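Local coordinates for glutaredoxin, CPYC type (Chlamydomonas reinhardtii, PDB 7NCV), which probably reduces disulfides and glutathione-mixed disulfides as a thiol-disulfide oxidoreductase, and is linked to atypical iron-sulfur cluster binding, at residues P28-A33 / R70-V75; N17-Y22 / V75-K80. All coordinates share one frame; numbering follows the deposited sequence. Where two conformers were deposited one is given.

Contact 1 (P28-A33 / R70-V75); sequences PYCVKA and RSVPRV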
loop_
_atom_site.group_PDB
_atom_site.type_symbol
_atom_site.label_atom_id
_atom_site.label_comp_id
_atom_site.label_asym_id
_atom_site.label_seq_id
_atom_site.Cartn_x
_atom_site.Cartn_y
_atom_site.Cartn_z
ATOM N N PRO A 28 4.462 -8.423 -10.319
ATOM C CA PRO A 28 4.818 -9.487 -9.371
ATOM C C PRO A 28 5.221 -8.968 -8.008
ATOM O O PRO A 28 5.049 -9.687 -7.016
ATOM C CB PRO A 28 5.948 -10.231 -10.087
ATOM C CG PRO A 28 6.588 -9.186 -10.972
ATOM C CD PRO A 28 5.410 -8.332 -11.456
ATOM N N TYR A 29 5.719 -7.729 -7.905
ATOM C CA TYR A 29 6.020 -7.240 -6.569
ATOM C C TYR A 29 4.737 -6.866 -5.821
ATOM O O TYR A 29 4.684 -7.003 -4.588
ATOM C CB TYR A 29 7.010 -6.048 -6.625
ATOM C CG TYR A 29 8.426 -6.519 -6.910
ATOM C CD1 TYR A 29 9.219 -7.010 -5.878
ATOM C CD2 TYR A 29 8.944 -6.476 -8.169
ATOM C CE1 TYR A 29 10.544 -7.468 -6.104
ATOM C CE2 TYR A 29 10.252 -6.968 -8.411
ATOM C CZ TYR A 29 11.015 -7.433 -7.362
ATOM O OH TYR A 29 12.306 -7.873 -7.568
ATOM N N CYS A 30 3.699 -6.451 -6.543
ATOM C CA CYS A 30 2.396 -6.206 -5.905
ATOM C C CYS A 30 1.844 -7.516 -5.366
ATOM O O CYS A 30 1.319 -7.579 -4.245
ATOM C CB CYS A 30 1.437 -5.591 -6.911
ATOM S SG CYS A 30 1.875 -3.899 -7.428
ATOM N N VAL A 31 2.006 -8.608 -6.134
ATOM C CA VAL A 31 1.550 -9.903 -5.665
ATOM C C VAL A 31 2.330 -10.311 -4.424
ATOM O O VAL A 31 1.766 -10.870 -3.490
ATOM C CB VAL A 31 1.656 -10.964 -6.789
ATOM C CG1 VAL A 31 1.259 -12.362 -6.243
ATOM C CG2 VAL A 31 0.786 -10.557 -7.952
ATOM N N LYS A 32 3.646 -10.064 -4.394
ATOM C CA LYS A 32 4.424 -10.413 -3.210
ATOM C C LYS A 32 3.867 -9.705 -1.988
ATOM O O LYS A 32 3.722 -10.324 -0.925
ATOM C CB LYS A 32 5.876 -10.007 -3.454
ATOM C CG LYS A 32 6.857 -10.482 -2.400
ATOM C CD LYS A 32 8.314 -10.173 -2.810
ATOM C CE LYS A 32 8.764 -10.902 -4.018
ATOM N NZ LYS A 32 10.271 -10.807 -4.061
ATOM N N ALA A 33 3.505 -8.422 -2.132
ATOM C CA ALA A 33 2.941 -7.703 -0.994
ATOM C C ALA A 33 1.577 -8.237 -0.610
ATOM O O ALA A 33 1.298 -8.403 0.582
ATOM C CB ALA A 33 2.832 -6.234 -1.357
ATOM N N ARG A 70 8.230 5.948 -6.583
ATOM C CA ARG A 70 7.121 5.956 -7.519
ATOM C C ARG A 70 6.535 4.573 -7.799
ATOM O O ARG A 70 5.343 4.469 -8.149
ATOM C CB ARG A 70 7.621 6.560 -8.831
ATOM C CG ARG A 70 6.574 7.223 -9.555
ATOM C CD ARG A 70 7.153 8.072 -10.697
ATOM N NE ARG A 70 6.054 8.645 -11.470
ATOM C CZ ARG A 70 5.426 7.956 -12.411
ATOM N NH1 ARG A 70 5.835 6.716 -12.671
ATOM N NH2 ARG A 70 4.420 8.493 -13.087
ATOM N N SER A 71 7.306 3.507 -7.610
ATOM C CA SER A 71 6.878 2.201 -8.061
ATOM C C SER A 71 5.741 1.632 -7.214
ATOM O O SER A 71 5.654 1.845 -5.990
ATOM C CB SER A 71 8.055 1.231 -8.028
ATOM O OG SER A 71 8.546 1.104 -6.685
ATOM N N VAL A 72 4.864 0.879 -7.880
ATOM C CA VAL A 72 3.943 0.036 -7.121
ATOM C C VAL A 72 4.658 -1.283 -6.784
ATOM O O VAL A 72 5.542 -1.744 -7.553
ATOM C CB VAL A 72 2.647 -0.234 -7.892
ATOM C CG1 VAL A 72 1.818 1.068 -7.971
ATOM C CG2 VAL A 72 2.915 -0.901 -9.255
ATOM N N PRO A 73 4.314 -1.941 -5.683
ATOM C CA PRO A 73 3.289 -1.524 -4.726
ATOM C C PRO A 73 3.804 -0.519 -3.719
ATOM O O PRO A 73 5.026 -0.397 -3.462
ATOM C CB PRO A 73 2.950 -2.819 -3.957
ATOM C CG PRO A 73 4.298 -3.627 -3.976
ATOM C CD PRO A 73 4.951 -3.248 -5.292
ATOM N N ARG A 74 2.865 0.188 -3.098
ATOM C CA ARG A 74 3.144 1.102 -1.971
ATOM C C ARG A 74 2.180 0.738 -0.855
ATOM O O ARG A 74 0.965 0.911 -0.997
ATOM C CB ARG A 74 3.000 2.576 -2.394
ATOM C CG ARG A 74 3.989 2.983 -3.516
ATOM C CD ARG A 74 5.395 3.285 -2.944
ATOM N NE ARG A 74 6.509 2.971 -3.835
ATOM C CZ ARG A 74 7.766 3.342 -3.597
ATOM N NH1 ARG A 74 8.767 3.053 -4.444
ATOM N NH2 ARG A 74 8.028 3.942 -2.462
ATOM N N VAL A 75 2.703 0.133 0.204
ATOM C CA VAL A 75 1.901 -0.439 1.287
ATOM C C VAL A 75 1.919 0.499 2.475
ATOM O O VAL A 75 3.001 0.956 2.913
ATOM C CB VAL A 75 2.478 -1.805 1.704
ATOM C CG1 VAL A 75 1.713 -2.377 2.867
ATOM C CG2 VAL A 75 2.472 -2.780 0.516
#
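Tyr-29 meets Pro-73 with the root of its side chain: its CB lies 3.7 Å from CD of Pro-73, while the ring extends past the contact without touching 70-75. Its carbonyl O, which takes the helical N-H of Ala-33, also lies 3.5 Å from CG of Pro-73, so the pyrrolidine rests against the backbone of the first helical turn. Next comes Cys-30. Its SG is anti to the carbonyl carbon (chi1 -68°), which turns the sulfur toward the Val-72 to Pro-73 junction, 3.6 Å from N of Pro-73 and 3.7 Å from CG2 of Val-72. Pro-73, which follows a cis peptide bond from Val-72, is the cis-proline of the thioredoxin fold, set beside the helix start that holds the second cysteine of the CPYC motif. An alanine in place of Pro-73 would probably open a gap against the carbonyl of Tyr-29 and CB of Ala-33, and weaken the preference for the cis peptide. One turn further on, CB of Ala-33 touches two residues, CG of Pro-73 at 4.0 Å and CG2 of Val-75 at 3.9 Å.

Contact 2 (N17-Y22 / V75-K80); sequences NKVIVY and VFINGK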
loop_
_atom_site.group_PDB
_atom_site.type_symbol
_atom_site.label_atom_id
_atom_site.label_comp_id
_atom_site.label_asym_id
_atom_site.label_seq_id
_atom_site.Cartn_x
_atom_site.Cartn_y
_atom_site.Cartn_z
ATOM N N ASN A 17 -7.836 4.154 6.268
ATOM C CA ASN A 17 -7.824 2.698 6.086
ATOM C C ASN A 17 -6.744 2.131 6.969
ATOM O O ASN A 17 -5.622 2.659 7.000
ATOM C CB ASN A 17 -7.528 2.284 4.648
ATOM C CG ASN A 17 -8.726 2.511 3.778
ATOM O OD1 ASN A 17 -9.647 1.665 3.785
ATOM N ND2 ASN A 17 -8.840 3.717 3.185
ATOM N N LYS A 18 -7.055 1.055 7.695
ATOM C CA LYS A 18 -5.989 0.452 8.500
ATOM C C LYS A 18 -4.854 -0.081 7.639
ATOM O O LYS A 18 -3.693 0.020 8.044
ATOM C CB LYS A 18 -6.557 -0.658 9.381
ATOM C CG LYS A 18 -7.589 -0.137 10.428
ATOM C CD LYS A 18 -8.057 -1.270 11.295
ATOM C CE LYS A 18 -9.181 -0.785 12.201
ATOM N NZ LYS A 18 -8.663 0.067 13.298
ATOM N N VAL A 19 -5.169 -0.652 6.489
ATOM C CA VAL A 19 -4.158 -1.220 5.585
ATOM C C VAL A 19 -4.603 -0.877 4.168
ATOM O O VAL A 19 -5.780 -1.119 3.824
ATOM C CB VAL A 19 -4.097 -2.752 5.718
ATOM C CG1 VAL A 19 -3.091 -3.352 4.720
ATOM C CG2 VAL A 19 -3.784 -3.162 7.155
ATOM N N ILE A 20 -3.719 -0.269 3.381
ATOM C CA ILE A 20 -4.072 0.047 1.999
ATOM C C ILE A 20 -2.810 -0.166 1.150
ATOM O O ILE A 20 -1.687 0.172 1.561
ATOM C CB ILE A 20 -4.665 1.477 1.852
ATOM C CG1 ILE A 20 -4.991 1.779 0.385
ATOM C CG2 ILE A 20 -3.689 2.540 2.408
ATOM C CD1 ILE A 20 -5.892 3.066 0.231
ATOM N N VAL A 21 -2.993 -0.729 -0.033
ATOM C CA VAL A 21 -1.906 -1.034 -0.960
ATOM C C VAL A 21 -2.259 -0.354 -2.272
ATOM O O VAL A 21 -3.338 -0.625 -2.831
ATOM C CB VAL A 21 -1.803 -2.532 -1.218
ATOM C CG1 VAL A 21 -0.607 -2.812 -2.177
ATOM C CG2 VAL A 21 -1.653 -3.298 0.092
ATOM N N TYR A 22 -1.361 0.487 -2.792
ATOM C CA TYR A 22 -1.456 0.996 -4.145
ATOM C C TYR A 22 -0.704 0.031 -5.042
ATOM O O TYR A 22 0.435 -0.360 -4.728
ATOM C CB TYR A 22 -0.855 2.404 -4.217
ATOM C CG TYR A 22 -1.830 3.372 -3.597
ATOM C CD1 TYR A 22 -2.842 3.935 -4.372
ATOM C CD2 TYR A 22 -1.850 3.584 -2.213
ATOM C CE1 TYR A 22 -3.852 4.746 -3.815
ATOM C CE2 TYR A 22 -2.822 4.426 -1.623
ATOM C CZ TYR A 22 -3.805 5.000 -2.444
ATOM O OH TYR A 22 -4.788 5.821 -1.869
ATOM N N VAL A 75 2.703 0.133 0.204
ATOM C CA VAL A 75 1.901 -0.439 1.287
ATOM C C VAL A 75 1.919 0.499 2.475
ATOM O O VAL A 75 3.001 0.956 2.913
ATOM C CB VAL A 75 2.478 -1.805 1.704
ATOM C CG1 VAL A 75 1.713 -2.377 2.867
ATOM C CG2 VAL A 75 2.472 -2.780 0.516
ATOM N N PHE A 76 0.724 0.779 3.011
ATOM C CA PHE A 76 0.587 1.601 4.215
ATOM C C PHE A 76 -0.181 0.847 5.283
ATOM O O PHE A 76 -1.166 0.157 4.977
ATOM C CB PHE A 76 -0.181 2.904 3.906
ATOM C CG PHE A 76 0.471 3.778 2.844
ATOM C CD1 PHE A 76 0.315 3.480 1.467
ATOM C CD2 PHE A 76 1.131 4.945 3.225
ATOM C CE1 PHE A 76 0.858 4.334 0.489
ATOM C CE2 PHE A 76 1.653 5.801 2.289
ATOM C CZ PHE A 76 1.535 5.494 0.914
ATOM N N ILE A 77 0.253 0.982 6.543
ATOM C CA ILE A 77 -0.448 0.381 7.671
ATOM C C ILE A 77 -0.581 1.436 8.753
ATOM O O ILE A 77 0.414 2.098 9.089
ATOM C CB ILE A 77 0.311 -0.845 8.209
ATOM C CG1 ILE A 77 0.417 -1.914 7.079
ATOM C CG2 ILE A 77 -0.381 -1.377 9.460
ATOM C CD1 ILE A 77 1.280 -3.112 7.535
ATOM N N ASN A 78 -1.803 1.613 9.283
ATOM C CA ASN A 78 -2.015 2.553 10.415
ATOM C C ASN A 78 -1.572 3.977 10.044
ATOM O O ASN A 78 -1.085 4.738 10.901
ATOM C CB ASN A 78 -1.257 2.074 11.675
ATOM C CG ASN A 78 -1.778 2.720 12.944
ATOM O OD1 ASN A 78 -2.967 2.903 13.093
ATOM N ND2 ASN A 78 -0.868 3.075 13.843
ATOM N N GLY A 79 -1.688 4.321 8.766
ATOM C CA GLY A 79 -1.403 5.665 8.267
ATOM C C GLY A 79 0.060 5.904 7.947
ATOM O O GLY A 79 0.419 7.040 7.574
ATOM N N LYS A 80 0.915 4.894 8.118
ATOM C CA LYS A 80 2.360 5.022 7.956
ATOM C C LYS A 80 2.830 4.134 6.804
ATOM O O LYS A 80 2.480 2.944 6.729
ATOM C CB LYS A 80 3.065 4.613 9.237
ATOM C CG LYS A 80 4.584 4.515 9.138
ATOM C CD LYS A 80 5.224 4.250 10.511
ATOM C CE LYS A 80 6.716 4.394 10.430
ATOM N NZ LYS A 80 7.352 4.130 11.739
HETATM O O HOH W 1 -2.881 3.238 6.388
#
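Ile-20 and Phe-76 stand side by side on one face of the sheet, pointing the same way, with CG2 of Ile-20 3.8 Å from CB of Phe-76. The phenylalanine has CG anti to its carbonyl carbon (chi1 -59°), and the edge of its ring, near CD1, borders O of Ile-20. Tyr-22, on the same strand as Ile-20, brings its own ring obliquely to this one, CD2 lying 3.9 Å from CE1 of Phe-76. Helices 3-16 and 58-67 pack over this aromatic face, Leu-63 touching both side chains. Beneath the side chains, Ile-20 and Phe-76 form an antiparallel hydrogen-bonded pair: N of Phe-76 donates to O of Ile-20 at 2.9 Å, and N of Ile-20 returns a bond to O of Phe-76 at 3.0 Å. Their strands, 19-23 and 74-77, are the neighbouring inner strands of the mixed sheet of the thioredoxin fold. On its other face Val-21 lies alongside Val-75, with CG1 of Val-21 4.1 Å from CG2 of Val-75, and Val-19 faces Ile-77 more loosely; both are non-hydrogen-bonded pairs. Leu-37 of helix 28-41 touches Val-19 and Val-21 there. Where strand 74-77 ends, a type I' turn from Ile-77 to Lys-80 presents N of Asn-78 to O of Lys-18 at 2.8 Å, and a water bridges O of Asn-17 to N of Gly-79.

Overall arrangement
Strand 74-77 runs through both contacts, whose centres lie 13 Å apart, and Val-75 belongs to each: it meets helix 28-41 in contact 1 and strand 19-23 in contact 2. Between them, Tyr-22 N and Arg-74 O are 3.0 Å apart, probably hydrogen-bonded, and CB of Pro-73 packs 3.6 Å from O of Tyr-22. Contact 1 thus sits at the end of the strand pair that lies beside the Cys-27/Cys-30 redox centre, whose disulfide is absent from this reduced model. An acetate ion lies about 3 Å from the side chain of Pro-73, while a sodium ion lies about 4 Å from that of Val-19 in contact 2.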